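PDB 3SIG: poly(ADP-ribose) glycohydrolase from Thermomonospora curvata, which probably breaks down poly(ADP-ribose) by hydrolysing its ribose–ribose glycosidic bonds, and holds a bound ADP-ribose in a macrodomain-type pocket. Local coordinates for residues R19-A22 and R26-P29; T41-P46 and P129-F134; A171-P176 and A201-A206. One frame throughout, in Å; residues are numbered along the deposited sequence.

Interaction 1 of 3, residues R19-A22 and R26-P29; sequences RYTA and RVVP
Y20 and V28 face each other as the central pair of a two-stranded antiparallel hairpin, and their backbones join twice. The bond from V28 N to Y20 O is the shorter at 2.8 Å; the return bond, Y20 N to V28 O, measures 3.0 Å. Toward the turn, A22 N reaches R26 O at 2.8 Å. Weak CA-H···O contacts fill in between, the closest from R19 CA to V28 O (3.1 Å).

A CH-pi contact joins the same pair on the buried face. With chi1 at 68°, Y20 CG sits between the backbone N and the carbonyl carbon, which swings the ring alongside the V28 side chain. V28 CB stands over the ring face, 3.8 Å from the ring centroid of Y20, while its CG1 leans to the phenolic end and its CG2 to CE1. A22 CB touches V28 CG2 more loosely. The phenol bonds through OH to L164 O, and the ring also meets F156. Were Y20 an alanine, V28 CB would probably lose the ring face it packs on, and L164 O the hydroxyl it bonds.

On the exposed face the packing is thin: V27 turns CG1 to R19 CD (4.0 Å) and CG2 to T21 OG1. The chemistry thus divides by depth: backbone bonds set the hairpin's register, and the aromatic–aliphatic face fixes it against strand 163-175.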
loop_
_atom_site.group_PDB
_atom_site.type_symbol
_atom_site.label_atom_id
_atom_site.label_comp_id
_atom_site.label_asym_id
_atom_site.label_seq_id
_atom_site.Cartn_x
_atom_site.Cartn_y
_atom_site.Cartn_z
ATOM N N ARG A 19 0.949 13.856 19.024
ATOM C CA ARG A 19 -0.388 14.454 18.999
ATOM C C ARG A 19 -0.414 15.455 17.840
ATOM O O ARG A 19 0.651 15.892 17.336
ATOM C CB ARG A 19 -0.752 15.099 20.359
ATOM C CG ARG A 19 0.223 16.192 20.871
ATOM C CD ARG A 19 -0.120 16.645 22.293
ATOM N NE ARG A 19 -0.530 15.517 23.122
ATOM C CZ ARG A 19 0.147 15.058 24.151
ATOM N NH1 ARG A 19 1.259 15.659 24.522
ATOM N NH2 ARG A 19 -0.297 14.014 24.831
ATOM N N TYR A 20 -1.627 15.807 17.406
ATOM C CA TYR A 20 -1.819 16.864 16.419
ATOM C C TYR A 20 -3.064 17.643 16.741
ATOM O O TYR A 20 -3.893 17.208 17.528
ATOM C CB TYR A 20 -1.895 16.271 15.023
ATOM C CG TYR A 20 -3.129 15.425 14.714
ATOM C CD1 TYR A 20 -4.320 16.003 14.298
ATOM C CD2 TYR A 20 -3.089 14.039 14.789
ATOM C CE1 TYR A 20 -5.438 15.219 14.016
ATOM C CE2 TYR A 20 -4.195 13.261 14.499
ATOM C CZ TYR A 20 -5.361 13.838 14.093
ATOM O OH TYR A 20 -6.448 13.029 13.813
ATOM N N THR A 21 -3.199 18.815 16.128
ATOM C CA THR A 21 -4.358 19.651 16.308
ATOM C C THR A 21 -5.259 19.586 15.076
ATOM O O THR A 21 -4.847 19.925 13.962
ATOM C CB THR A 21 -3.937 21.072 16.576
ATOM O OG1 THR A 21 -3.092 21.057 17.725
ATOM C CG2 THR A 21 -5.136 21.939 16.845
ATOM N N ALA A 22 -6.482 19.114 15.269
ATOM C CA ALA A 22 -7.462 19.036 14.209
ATOM C C ALA A 22 -8.052 20.408 13.901
ATOM O O ALA A 22 -7.880 21.360 14.663
ATOM C CB ALA A 22 -8.573 18.059 14.576
ATOM N N ARG A 26 -9.579 20.515 18.376
ATOM C CA ARG A 26 -9.371 19.307 19.166
ATOM C C ARG A 26 -7.916 18.858 19.029
ATOM O O ARG A 26 -7.395 18.767 17.931
ATOM C CB ARG A 26 -10.315 18.199 18.657
ATOM C CG ARG A 26 -10.123 16.821 19.276
ATOM C CD ARG A 26 -11.061 15.762 18.677
ATOM N NE ARG A 26 -11.174 14.605 19.575
ATOM C CZ ARG A 26 -10.758 13.362 19.310
ATOM N NH1 ARG A 26 -10.202 13.051 18.144
ATOM N NH2 ARG A 26 -10.916 12.407 20.220
ATOM N N VAL A 27 -7.279 18.533 20.152
ATOM C CA VAL A 27 -5.940 17.975 20.146
ATOM C C VAL A 27 -6.060 16.449 20.254
ATOM O O VAL A 27 -6.574 15.907 21.234
ATOM C CB VAL A 27 -5.047 18.577 21.260
ATOM C CG1 VAL A 27 -3.690 17.968 21.178
ATOM C CG2 VAL A 27 -4.963 20.096 21.091
ATOM N N VAL A 28 -5.616 15.786 19.215
ATOM C CA VAL A 28 -5.788 14.362 19.055
ATOM C C VAL A 28 -4.495 13.619 19.409
ATOM O O VAL A 28 -3.458 13.845 18.795
ATOM C CB VAL A 28 -6.166 14.027 17.576
ATOM C CG1 VAL A 28 -6.333 12.524 17.418
ATOM C CG2 VAL A 28 -7.426 14.766 17.180
ATOM N N PRO A 29 -4.548 12.700 20.394
ATOM C CA PRO A 29 -3.363 11.916 20.755
ATOM C C PRO A 29 -3.149 10.729 19.819
ATOM O O PRO A 29 -4.123 10.060 19.520
ATOM C CB PRO A 29 -3.712 11.433 22.171
ATOM C CG PRO A 29 -5.179 11.311 22.167
ATOM C CD PRO A 29 -5.711 12.369 21.236
#

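Interaction 2 of 3, residues T41-P46 and P129-F134; sequences TRLYRP and PQFYAF
Q130 OE1 has R45 NH2 at 2.9 Å and L43 CD2 at 3.7 Å, but neither is a hydrogen bond. The N-H of R45 points poorly at the oxygen, so this is a close approach and no more; the guanidinium and amide planes stand 55° apart. The R45 chain runs extended from CG to NE, which carries its head from the N-cap of helix 46-54 across to the glutamine. The shortest sound polar bond lies within the strand segment, where R42 NH1 donates to T41 O at 2.8 Å, with R39 O as a second acceptor.

L43 is the apolar centre of the contact. Its CG is anti to the backbone N (chi1 176°), which sends the two methyl branches to the helix: CD2 lies against OE1 and CB of Q130, while CD1 meets the edge of the F131 ring, 4.0 Å from CD1 of F131. The F131 side chain is about 10 Å from the bound ADP-ribose, near the pocket but not touching the ligand.

Strand 42-44, outermost at one end of the mixed sheet, is bonded through R42 and Y44 to strand 147-157. Helix 129-138 lies beside this margin, with F131 touching I148 of strand 147-157 and edge-to-face with H135 of its own helix.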
loop_
_atom_site.group_PDB
_atom_site.type_symbol
_atom_site.label_atom_id
_atom_site.label_comp_id
_atom_site.label_asym_id
_atom_site.label_seq_id
_atom_site.Cartn_x
_atom_site.Cartn_y
_atom_site.Cartn_z
ATOM N N THR A 41 5.123 -4.171 13.798
ATOM C CA THR A 41 5.600 -4.278 12.410
ATOM C C THR A 41 6.463 -5.491 12.207
ATOM O O THR A 41 7.329 -5.764 13.040
ATOM C CB THR A 41 6.338 -3.002 12.033
ATOM O OG1 THR A 41 5.429 -1.901 12.054
ATOM C CG2 THR A 41 6.991 -3.065 10.683
ATOM N N ARG A 42 6.245 -6.198 11.114
ATOM C CA ARG A 42 6.973 -7.418 10.832
ATOM C C ARG A 42 7.498 -7.428 9.419
ATOM O O ARG A 42 6.818 -7.044 8.465
ATOM C CB ARG A 42 6.073 -8.637 11.063
ATOM C CG ARG A 42 5.776 -8.910 12.586
ATOM C CD ARG A 42 7.048 -8.986 13.485
ATOM N NE ARG A 42 6.802 -9.216 14.933
ATOM C CZ ARG A 42 6.745 -8.261 15.873
ATOM N NH1 ARG A 42 6.891 -6.976 15.562
ATOM N NH2 ARG A 42 6.529 -8.584 17.147
ATOM N N LEU A 43 8.729 -7.883 9.274
ATOM C CA LEU A 43 9.302 -8.169 7.970
ATOM C C LEU A 43 9.086 -9.631 7.623
ATOM O O LEU A 43 9.473 -10.497 8.394
ATOM C CB LEU A 43 10.793 -7.846 8.001
ATOM C CG LEU A 43 11.554 -8.193 6.717
ATOM C CD1 LEU A 43 11.040 -7.455 5.500
ATOM C CD2 LEU A 43 13.020 -7.889 6.935
ATOM N N TYR A 44 8.477 -9.892 6.489
ATOM C CA TYR A 44 8.351 -11.244 5.941
ATOM C C TYR A 44 9.317 -11.439 4.795
ATOM O O TYR A 44 9.262 -10.700 3.804
ATOM C CB TYR A 44 6.953 -11.432 5.374
ATOM C CG TYR A 44 5.974 -11.727 6.434
ATOM C CD1 TYR A 44 5.802 -13.027 6.869
ATOM C CD2 TYR A 44 5.167 -10.744 6.972
ATOM C CE1 TYR A 44 4.914 -13.327 7.853
ATOM C CE2 TYR A 44 4.259 -11.024 7.964
ATOM C CZ TYR A 44 4.145 -12.333 8.402
ATOM O OH TYR A 44 3.264 -12.675 9.389
ATOM N N ARG A 45 10.205 -12.423 4.931
ATOM C CA ARG A 45 11.084 -12.825 3.840
ATOM C C ARG A 45 10.294 -13.636 2.820
ATOM O O ARG A 45 9.282 -14.243 3.141
ATOM C CB ARG A 45 12.281 -13.612 4.390
ATOM C CG ARG A 45 13.150 -12.753 5.257
ATOM C CD ARG A 45 14.484 -13.411 5.650
ATOM N NE ARG A 45 15.277 -12.400 6.326
ATOM C CZ ARG A 45 15.245 -12.187 7.633
ATOM N NH1 ARG A 45 14.483 -12.952 8.405
ATOM N NH2 ARG A 45 15.988 -11.228 8.169
ATOM N N PRO A 46 10.819 -13.709 1.588
ATOM C CA PRO A 46 10.098 -14.382 0.513
ATOM C C PRO A 46 9.667 -15.790 0.865
ATOM O O PRO A 46 8.545 -16.176 0.545
ATOM C CB PRO A 46 11.110 -14.346 -0.631
ATOM C CG PRO A 46 11.823 -13.094 -0.426
ATOM C CD PRO A 46 11.993 -12.986 1.088
ATOM N N PRO A 129 14.981 -1.300 8.642
ATOM C CA PRO A 129 16.090 -1.011 7.734
ATOM C C PRO A 129 16.550 -2.224 6.952
ATOM O O PRO A 129 17.120 -2.078 5.868
ATOM C CB PRO A 129 17.196 -0.530 8.675
ATOM C CG PRO A 129 16.816 -1.058 10.030
ATOM C CD PRO A 129 15.342 -1.045 10.054
ATOM N N GLN A 130 16.332 -3.438 7.465
ATOM C CA GLN A 130 16.759 -4.645 6.762
ATOM C C GLN A 130 16.118 -4.744 5.379
ATOM O O GLN A 130 16.716 -5.254 4.445
ATOM C CB GLN A 130 16.406 -5.942 7.525
ATOM C CG GLN A 130 17.286 -6.263 8.727
ATOM C CD GLN A 130 17.119 -7.717 9.174
ATOM O OE1 GLN A 130 16.240 -8.428 8.685
ATOM N NE2 GLN A 130 17.969 -8.164 10.089
ATOM N N PHE A 131 14.859 -4.336 5.263
ATOM C CA PHE A 131 14.140 -4.395 3.975
ATOM C C PHE A 131 14.831 -3.535 2.922
ATOM O O PHE A 131 15.113 -3.966 1.791
ATOM C CB PHE A 131 12.697 -3.970 4.216
ATOM C CG PHE A 131 11.852 -3.801 2.966
ATOM C CD1 PHE A 131 10.971 -4.796 2.563
ATOM C CD2 PHE A 131 11.858 -2.607 2.266
ATOM C CE1 PHE A 131 10.134 -4.592 1.475
ATOM C CE2 PHE A 131 11.015 -2.394 1.175
ATOM C CZ PHE A 131 10.141 -3.391 0.797
ATOM N N TYR A 132 15.095 -2.306 3.310
ATOM C CA TYR A 132 15.713 -1.326 2.429
ATOM C C TYR A 132 17.156 -1.666 2.124
ATOM O O TYR A 132 17.584 -1.593 0.978
ATOM C CB TYR A 132 15.513 0.093 3.015
ATOM C CG TYR A 132 14.043 0.361 3.142
ATOM C CD1 TYR A 132 13.292 0.686 2.014
ATOM C CD2 TYR A 132 13.374 0.233 4.346
ATOM C CE1 TYR A 132 11.914 0.853 2.094
ATOM C CE2 TYR A 132 12.016 0.395 4.437
ATOM C CZ TYR A 132 11.280 0.729 3.306
ATOM O OH TYR A 132 9.899 0.879 3.399
ATOM N N ALA A 133 17.883 -2.120 3.136
ATOM C CA ALA A 133 19.273 -2.538 2.910
ATOM C C ALA A 133 19.370 -3.705 1.925
ATOM O O ALA A 133 20.246 -3.728 1.056
ATOM C CB ALA A 133 19.955 -2.902 4.223
ATOM N N PHE A 134 18.467 -4.672 2.051
ATOM C CA PHE A 134 18.465 -5.791 1.119
ATOM C C PHE A 134 18.370 -5.297 -0.310
ATOM O O PHE A 134 19.111 -5.730 -1.184
ATOM C CB PHE A 134 17.311 -6.753 1.402
ATOM C CG PHE A 134 17.271 -7.902 0.444
ATOM C CD1 PHE A 134 16.573 -7.790 -0.742
ATOM C CD2 PHE A 134 17.998 -9.062 0.681
ATOM C CE1 PHE A 134 16.565 -8.829 -1.653
ATOM C CE2 PHE A 134 17.983 -10.096 -0.230
ATOM C CZ PHE A 134 17.263 -9.969 -1.393
#

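Interaction 3 of 3, residues A171-P176 and A201-A206; sequences AFLTSP and AKVLAA
L173 and V203 cross obliquely, branch against branch, where the central sheet meets the long helix 189-209. The leucine points from the strand to the helix, and chi1 of -51° sets its CG beside the backbone N. From there CD1 approaches CG1 of V203 at 4.0 Å and lies almost as near to V203 O, while CD2 turns along the helix to CB of A206 at a looser 4.5 Å. One leucine therefore spans V203 and A206, three residues apart on the helix.

V203 is met on both of its branches. CG1 belongs to L173; CG2 is taken by S175, two residues along the strand, whose CB lies 3.7 Å from CG2 of V203. The serine has OG anti to its backbone N (chi1 168°), and the hydroxyl oxygen reaches nearly as close to the same methyl as CB does. T174, between them, points away from the helix and bonds through OG1 to N93.

The axes of the strand and helix segments run close to antiparallel, at 156°, and come within 9.5 Å. Strand 163-175, helix 189-209 and strand 214-217 form a beta-alpha-beta crossover between parallel strands, with strand 90-94 between them. The S175 side chain is about 9 Å from the bound ADP-ribose, near but not touching it.

Between the two segments the contact is van der Waals packing of buried groups, dependent on fit; polar bonds lie around it, from P176 O to R199 of the same helix, from S175 O to W220, and from the L173 backbone to C91 and N93.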
loop_
_atom_site.group_PDB
_atom_site.type_symbol
_atom_site.label_atom_id
_atom_site.label_comp_id
_atom_site.label_asym_id
_atom_site.label_seq_id
_atom_site.Cartn_x
_atom_site.Cartn_y
_atom_site.Cartn_z
ATOM N N ALA A 171 -4.287 -1.630 8.451
ATOM C CA ALA A 171 -3.017 -2.323 8.259
ATOM C C ALA A 171 -2.492 -1.983 6.879
ATOM O O ALA A 171 -3.253 -1.857 5.903
ATOM C CB ALA A 171 -3.185 -3.808 8.399
ATOM N N PHE A 172 -1.175 -1.874 6.778
ATOM C CA PHE A 172 -0.514 -1.729 5.481
ATOM C C PHE A 172 0.307 -2.949 5.139
ATOM O O PHE A 172 0.916 -3.589 6.028
ATOM C CB PHE A 172 0.349 -0.472 5.406
ATOM C CG PHE A 172 -0.446 0.812 5.332
ATOM C CD1 PHE A 172 -1.071 1.200 4.161
ATOM C CD2 PHE A 172 -0.618 1.609 6.453
ATOM C CE1 PHE A 172 -1.819 2.368 4.103
ATOM C CE2 PHE A 172 -1.348 2.806 6.394
ATOM C CZ PHE A 172 -1.947 3.170 5.217
ATOM N N LEU A 173 0.338 -3.233 3.840
ATOM C CA LEU A 173 1.171 -4.267 3.248
ATOM C C LEU A 173 2.098 -3.553 2.297
ATOM O O LEU A 173 1.622 -2.970 1.316
ATOM C CB LEU A 173 0.296 -5.258 2.480
ATOM C CG LEU A 173 -0.902 -5.825 3.262
ATOM C CD1 LEU A 173 -2.004 -6.354 2.402
ATOM C CD2 LEU A 173 -0.417 -6.884 4.164
ATOM N N THR A 174 3.406 -3.616 2.582
ATOM C CA THR A 174 4.406 -2.877 1.822
ATOM C C THR A 174 5.222 -3.852 1.005
ATOM O O THR A 174 5.990 -4.644 1.554
ATOM C CB THR A 174 5.269 -2.031 2.798
ATOM O OG1 THR A 174 4.455 -0.958 3.266
ATOM C CG2 THR A 174 6.503 -1.422 2.202
ATOM N N SER A 175 5.006 -3.803 -0.307
ATOM C CA SER A 175 5.641 -4.701 -1.248
ATOM C C SER A 175 5.870 -3.913 -2.525
ATOM O O SER A 175 4.922 -3.365 -3.072
ATOM C CB SER A 175 4.684 -5.864 -1.546
ATOM O OG SER A 175 5.104 -6.662 -2.654
ATOM N N PRO A 176 7.125 -3.837 -3.017
ATOM C CA PRO A 176 7.354 -3.082 -4.254
ATOM C C PRO A 176 7.067 -3.925 -5.474
ATOM O O PRO A 176 7.512 -5.065 -5.593
ATOM C CB PRO A 176 8.856 -2.781 -4.187
ATOM C CG PRO A 176 9.413 -3.972 -3.467
ATOM C CD PRO A 176 8.368 -4.398 -2.474
ATOM N N ALA A 201 0.444 -12.867 -4.957
ATOM C CA ALA A 201 -0.085 -13.968 -4.189
ATOM C C ALA A 201 0.398 -13.885 -2.742
ATOM O O ALA A 201 -0.342 -14.199 -1.797
ATOM C CB ALA A 201 0.323 -15.276 -4.785
ATOM N N LYS A 202 1.659 -13.501 -2.562
ATOM C CA LYS A 202 2.236 -13.363 -1.228
ATOM C C LYS A 202 1.642 -12.196 -0.442
ATOM O O LYS A 202 1.429 -12.287 0.779
ATOM C CB LYS A 202 3.781 -13.297 -1.341
ATOM C CG LYS A 202 4.371 -14.587 -1.763
ATOM C CD LYS A 202 5.873 -14.519 -1.997
ATOM C CE LYS A 202 6.435 -15.902 -2.279
ATOM N NZ LYS A 202 7.910 -15.872 -2.468
ATOM N N VAL A 203 1.360 -11.096 -1.117
ATOM C CA VAL A 203 0.646 -9.998 -0.482
ATOM C C VAL A 203 -0.719 -10.474 0.047
ATOM O O VAL A 203 -1.088 -10.182 1.209
ATOM C CB VAL A 203 0.420 -8.851 -1.509
ATOM C CG1 VAL A 203 -0.569 -7.831 -0.976
ATOM C CG2 VAL A 203 1.747 -8.170 -1.846
ATOM N N LEU A 204 -1.479 -11.178 -0.788
ATOM C CA LEU A 204 -2.782 -11.674 -0.380
ATOM C C LEU A 204 -2.644 -12.694 0.735
ATOM O O LEU A 204 -3.463 -12.718 1.674
ATOM C CB LEU A 204 -3.535 -12.268 -1.567
ATOM C CG LEU A 204 -3.933 -11.322 -2.690
ATOM C CD1 LEU A 204 -4.712 -12.061 -3.770
ATOM C CD2 LEU A 204 -4.699 -10.220 -2.189
ATOM N N ALA A 205 -1.628 -13.542 0.669
ATOM C CA ALA A 205 -1.432 -14.516 1.732
ATOM C C ALA A 205 -1.150 -13.817 3.049
ATOM O O ALA A 205 -1.650 -14.278 4.091
ATOM C CB ALA A 205 -0.305 -15.487 1.385
ATOM N N ALA A 206 -0.321 -12.792 3.044
ATOM C CA ALA A 206 -0.019 -12.094 4.292
ATOM C C ALA A 206 -1.260 -11.428 4.844
ATOM O O ALA A 206 -1.509 -11.488 6.058
ATOM C CB ALA A 206 1.063 -11.094 4.076
#

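How the interactions relate
The three contacts differ in burial and in what holds them. Interaction 3 is wholly buried, near the centre of the chain, and largely apolar; interaction 2 is partly buried, mixing aliphatic packing with a charged group near an amide; interaction 1, a peripheral hairpin, is held chiefly by backbone hydrogen bonds. Interactions 2 and 3 reach the same mixed sheet and touch: the ring of F131 packs on P176, and P46 O probably accepts a hydrogen bond from K202 NZ, linking the start of helix 46-54 to helix 189-209. Interaction 1 stands apart, its nearest atoms about 17 Å from interaction 2 and about 14 Å from interaction 3, yet it leans on strand 163-175, which supplies residues 171-175 to interaction 3.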